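Local coordinates for protein LEC-6 (Caenorhabditis elegans, PDB 3VV1) that binds galactose-containing glycans as a galectin, with a preference for fucose-containing saccharides, at residues 123-127 with 128-132; 29-32 with 33-37. All coordinates share one frame; numbering follows the deposited sequence.

Contact 1 (123-127 with 128-132); sequences IFVNG and AHFAD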
# COMPACT_ATOMS: atom_id res chain seq x y z
N ILE A 123 -0.45 4.53 -21.81
CA ILE A 123 -1.80 4.12 -21.38
C ILE A 123 -2.20 2.92 -22.21
O ILE A 123 -2.09 2.98 -23.44
CB ILE A 123 -2.80 5.28 -21.57
CG1 ILE A 123 -2.30 6.57 -20.87
CG2 ILE A 123 -4.18 4.86 -21.01
CD1 ILE A 123 -3.11 7.77 -21.34
N PHE A 124 -2.65 1.83 -21.53
CA PHE A 124 -3.06 0.59 -22.18
C PHE A 124 -4.46 0.24 -21.82
O PHE A 124 -4.88 0.45 -20.70
CB PHE A 124 -2.11 -0.55 -21.72
CG PHE A 124 -0.66 -0.26 -22.02
CD1 PHE A 124 0.06 0.63 -21.20
CD2 PHE A 124 -0.04 -0.80 -23.15
CE1 PHE A 124 1.40 0.93 -21.49
CE2 PHE A 124 1.33 -0.49 -23.47
CZ PHE A 124 2.00 0.37 -22.60
N VAL A 125 -5.19 -0.32 -22.79
CA VAL A 125 -6.56 -0.78 -22.54
C VAL A 125 -6.58 -2.25 -22.92
O VAL A 125 -6.24 -2.59 -24.07
CB VAL A 125 -7.55 0.04 -23.37
CG1 VAL A 125 -8.98 -0.52 -23.16
CG2 VAL A 125 -7.52 1.49 -22.91
N ASN A 126 -6.89 -3.14 -21.98
CA ASN A 126 -6.97 -4.58 -22.29
C ASN A 126 -5.67 -5.09 -22.89
O ASN A 126 -5.64 -5.86 -23.87
CB ASN A 126 -8.24 -4.95 -23.13
CG ASN A 126 -9.54 -4.77 -22.35
OD1 ASN A 126 -9.50 -4.50 -21.16
ND2 ASN A 126 -10.66 -4.96 -22.98
N GLY A 127 -4.60 -4.52 -22.36
CA GLY A 127 -3.23 -4.96 -22.71
C GLY A 127 -2.63 -4.26 -23.93
O GLY A 127 -1.39 -4.33 -24.14
N ALA A 128 -3.47 -3.61 -24.75
CA ALA A 128 -2.98 -2.97 -25.99
C ALA A 128 -2.66 -1.50 -25.74
O ALA A 128 -3.37 -0.79 -24.99
CB ALA A 128 -4.00 -3.05 -27.09
N HIS A 129 -1.58 -1.04 -26.34
CA HIS A 129 -1.25 0.37 -26.20
C HIS A 129 -2.36 1.24 -26.78
O HIS A 129 -2.82 1.01 -27.90
CB HIS A 129 0.06 0.68 -26.91
CG HIS A 129 0.49 2.10 -26.75
ND1 HIS A 129 0.21 3.09 -27.67
CD2 HIS A 129 1.20 2.71 -25.71
CE1 HIS A 129 0.72 4.26 -27.20
NE2 HIS A 129 1.34 4.02 -26.03
N PHE A 130 -2.78 2.22 -26.00
CA PHE A 130 -3.86 3.14 -26.42
C PHE A 130 -3.29 4.53 -26.74
O PHE A 130 -3.58 5.09 -27.82
CB PHE A 130 -4.92 3.23 -25.30
CG PHE A 130 -5.91 4.32 -25.54
CD1 PHE A 130 -6.81 4.26 -26.62
CD2 PHE A 130 -5.92 5.43 -24.71
CE1 PHE A 130 -7.70 5.29 -26.84
CE2 PHE A 130 -6.77 6.50 -24.98
CZ PHE A 130 -7.69 6.40 -26.04
N ALA A 131 -2.51 5.11 -25.82
CA ALA A 131 -1.98 6.45 -26.10
C ALA A 131 -0.81 6.72 -25.18
O ALA A 131 -0.75 6.16 -24.09
CB ALA A 131 -3.05 7.53 -25.82
N ASP A 132 0.07 7.60 -25.61
CA ASP A 132 1.05 8.21 -24.73
C ASP A 132 0.63 9.62 -24.35
O ASP A 132 -0.03 10.36 -25.15
CB ASP A 132 2.38 8.31 -25.44
CG ASP A 132 3.19 7.02 -25.37
OD1 ASP A 132 2.80 6.02 -24.74
OD2 ASP A 132 4.30 7.03 -25.97
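The imidazole of His129 meets Phe124 in a T-shaped (edge-to-face) pair: the edge of His129 points at the face of the phenyl ring, with centroids 5.4 Å apart and planes at 81°. Over one face of the imidazole, toward its rim, lie Ile123 O and Ala131 N, while Phe124 CE2 and the Asp132 carboxylate sit at its edge. The third ring, Phe130, has Ile123 CG2 at its edge, 4.1 Å from CD2.

His129 NE2 donates an almost straight bond of 2.8 Å to Asp132 OD1, which lies in the imidazole plane but is itself approached from above the carboxylate. This bond limits rotation of the imidazole, against which the Phe124 ring packs; Ser122 OG is also hydrogen-bonded to Asp132 OD1.

The backbone is a worked example of a tight hairpin with an irregularity. A type I' turn from Val125 to Ala128, with positive phi at Asn126 and Gly127, is closed by the two backbone hydrogen bonds of the Val125-Ala128 pair, Ala128 N to Val125 O and Val125 N to Ala128 O (2.9 Å). Farther on, Phe130 and Ala131 both face Ile123 in a classic beta bulge: Ile123 O accepts from Phe130 N at 2.8 Å and from Ala131 N at 3.2 Å. The bulge turns Phe130 to the same side as Ile123 and Val125. With CG anti to its backbone N (chi1 170°), the Phe130 ring runs alongside Ile123. Separately, Phe130 CB touches Val125 CG2 at 3.9 Å.

The hairpin joins strands 120-125 and 128-134 at one margin of the six-stranded sheet. Leu112 and Phe114 of the flanking strand 110-117 touch Ile123; from the facing sheet, Phe75 packs on both Ile123 and Phe130, and Val84 on Phe130.

Contact 2 (29-32 with 33-37); sequences FNPQ and TPVNI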
# COMPACT_ATOMS: atom_id res chain seq x y z
N PHE A 29 -9.90 -3.82 -3.78
CA PHE A 29 -11.09 -4.26 -4.54
C PHE A 29 -12.34 -3.48 -4.12
O PHE A 29 -12.51 -3.15 -2.95
CB PHE A 29 -11.27 -5.78 -4.39
CG PHE A 29 -10.12 -6.53 -4.99
CD1 PHE A 29 -8.95 -6.78 -4.23
CD2 PHE A 29 -10.17 -6.94 -6.32
CE1 PHE A 29 -7.87 -7.41 -4.81
CE2 PHE A 29 -9.09 -7.58 -6.90
CZ PHE A 29 -7.94 -7.82 -6.14
N ASN A 30 -13.19 -3.20 -5.11
CA ASN A 30 -14.45 -2.47 -4.87
C ASN A 30 -14.30 -1.20 -4.02
O ASN A 30 -15.05 -1.00 -3.08
CB ASN A 30 -15.52 -3.41 -4.27
CG ASN A 30 -15.98 -4.45 -5.27
OD1 ASN A 30 -16.01 -5.68 -4.99
ND2 ASN A 30 -16.37 -3.99 -6.38
N PRO A 31 -13.34 -0.34 -4.35
CA PRO A 31 -13.35 0.99 -3.60
C PRO A 31 -14.57 1.81 -4.12
O PRO A 31 -14.90 1.73 -5.33
CB PRO A 31 -12.02 1.61 -4.06
CG PRO A 31 -11.77 0.99 -5.48
CD PRO A 31 -12.29 -0.43 -5.41
N GLN A 32 -15.26 2.58 -3.30
CA GLN A 32 -16.41 3.45 -3.75
C GLN A 32 -16.03 4.67 -4.61
O GLN A 32 -15.08 5.35 -4.23
CB GLN A 32 -17.08 4.02 -2.52
CG GLN A 32 -17.71 2.95 -1.58
CD GLN A 32 -17.55 3.26 -0.09
OE1 GLN A 32 -16.43 3.36 0.43
NE2 GLN A 32 -18.67 3.38 0.62
N THR A 33 -16.79 5.01 -5.68
CA THR A 33 -16.49 6.22 -6.50
C THR A 33 -17.27 7.36 -5.81
O THR A 33 -18.40 7.12 -5.34
CB THR A 33 -16.90 6.05 -8.02
OG1 THR A 33 -16.08 5.04 -8.65
CG2 THR A 33 -16.72 7.32 -8.87
N PRO A 34 -16.67 8.56 -5.64
CA PRO A 34 -15.29 8.94 -5.99
C PRO A 34 -14.26 8.30 -5.03
O PRO A 34 -14.44 8.26 -3.80
CB PRO A 34 -15.33 10.48 -5.87
CG PRO A 34 -16.31 10.72 -4.74
CD PRO A 34 -17.39 9.68 -4.98
N VAL A 35 -13.26 7.74 -5.66
CA VAL A 35 -12.10 7.00 -5.05
C VAL A 35 -10.98 8.06 -5.03
O VAL A 35 -10.74 8.79 -5.97
CB VAL A 35 -11.80 5.85 -6.03
CG1 VAL A 35 -10.52 5.10 -5.72
CG2 VAL A 35 -12.99 4.88 -6.15
N ASN A 36 -10.26 8.12 -3.93
CA ASN A 36 -9.21 9.11 -3.77
C ASN A 36 -8.10 8.41 -2.97
O ASN A 36 -8.29 8.17 -1.74
CB ASN A 36 -9.83 10.23 -2.98
CG ASN A 36 -9.27 11.59 -3.31
OD1 ASN A 36 -9.34 12.03 -4.44
ND2 ASN A 36 -8.78 12.29 -2.29
N ILE A 37 -7.01 8.00 -3.64
CA ILE A 37 -6.07 7.05 -3.02
C ILE A 37 -4.65 7.63 -3.02
O ILE A 37 -4.10 7.88 -4.10
CB ILE A 37 -6.01 5.70 -3.77
CG1 ILE A 37 -7.43 5.16 -4.08
CG2 ILE A 37 -5.28 4.67 -2.90
CD1 ILE A 37 -7.45 3.91 -4.94
O HOH W 1 -16.41 2.42 -7.88
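From Pro31 to Val35 the backbone is extended throughout, with psi between 132° and 145°, and it bends sharply at Thr33, where the peptide to Pro34 is cis. The side chains that meet across this bend are Pro31 and Val35, which cross at a slant. The pyrrolidine ring of Pro31 offers CB to both valine methyls, at 4.0 Å from Val35 CG2 and 4.1 Å from Val35 CG1, and CG reaches CG2 as well. Both methyls thus face the same proline carbon, although the exact position of Val35 CG2 is doubtful, since the model places it too close to Gln32 O.

A water supplies the polar part of the contact. It donates to Pro31 O at 3.0 Å and is hydrogen-bonded to Thr33 OG1 at 2.8 Å, bridging the two residues on either side of Gln32. The threonine hydroxyl is also hydrogen-bonded to Val151 O, so the same group that holds the water ties the bend to strand 151-159.

Strand 151-159 receives Pro31 and Thr33 on Val153, strand 144-149 receives Val35 on Ile147, and Ile22 of the second subunit packs on Pro31. Here the chain crosses from an edge strand of one sheet, 27-29, to strand 35-38 of the other, a connection in keeping with the two-sheet, jelly-roll-like beta sandwich of galectins.

In the fold
Contacts 1 and 2 lie on opposite sides of the chain's centre, with their own centres 22 Å apart and their nearest atoms about 15 Å from each other. Contact 1 includes 128-134, an outermost strand of the six-stranded sheet within the chain, while contact 2 leads from the opposite outermost strand, 27-29, into strand 35-38 of the second sheet. Neither supplies the residues of the glycan pocket, such as His74, Asn76, Arg78 and Trp94. Bound galactose is about 13 Å from the side chain of Ile123 and about 14 Å from that of Pro34. Only contact 2 is touched by the second subunit.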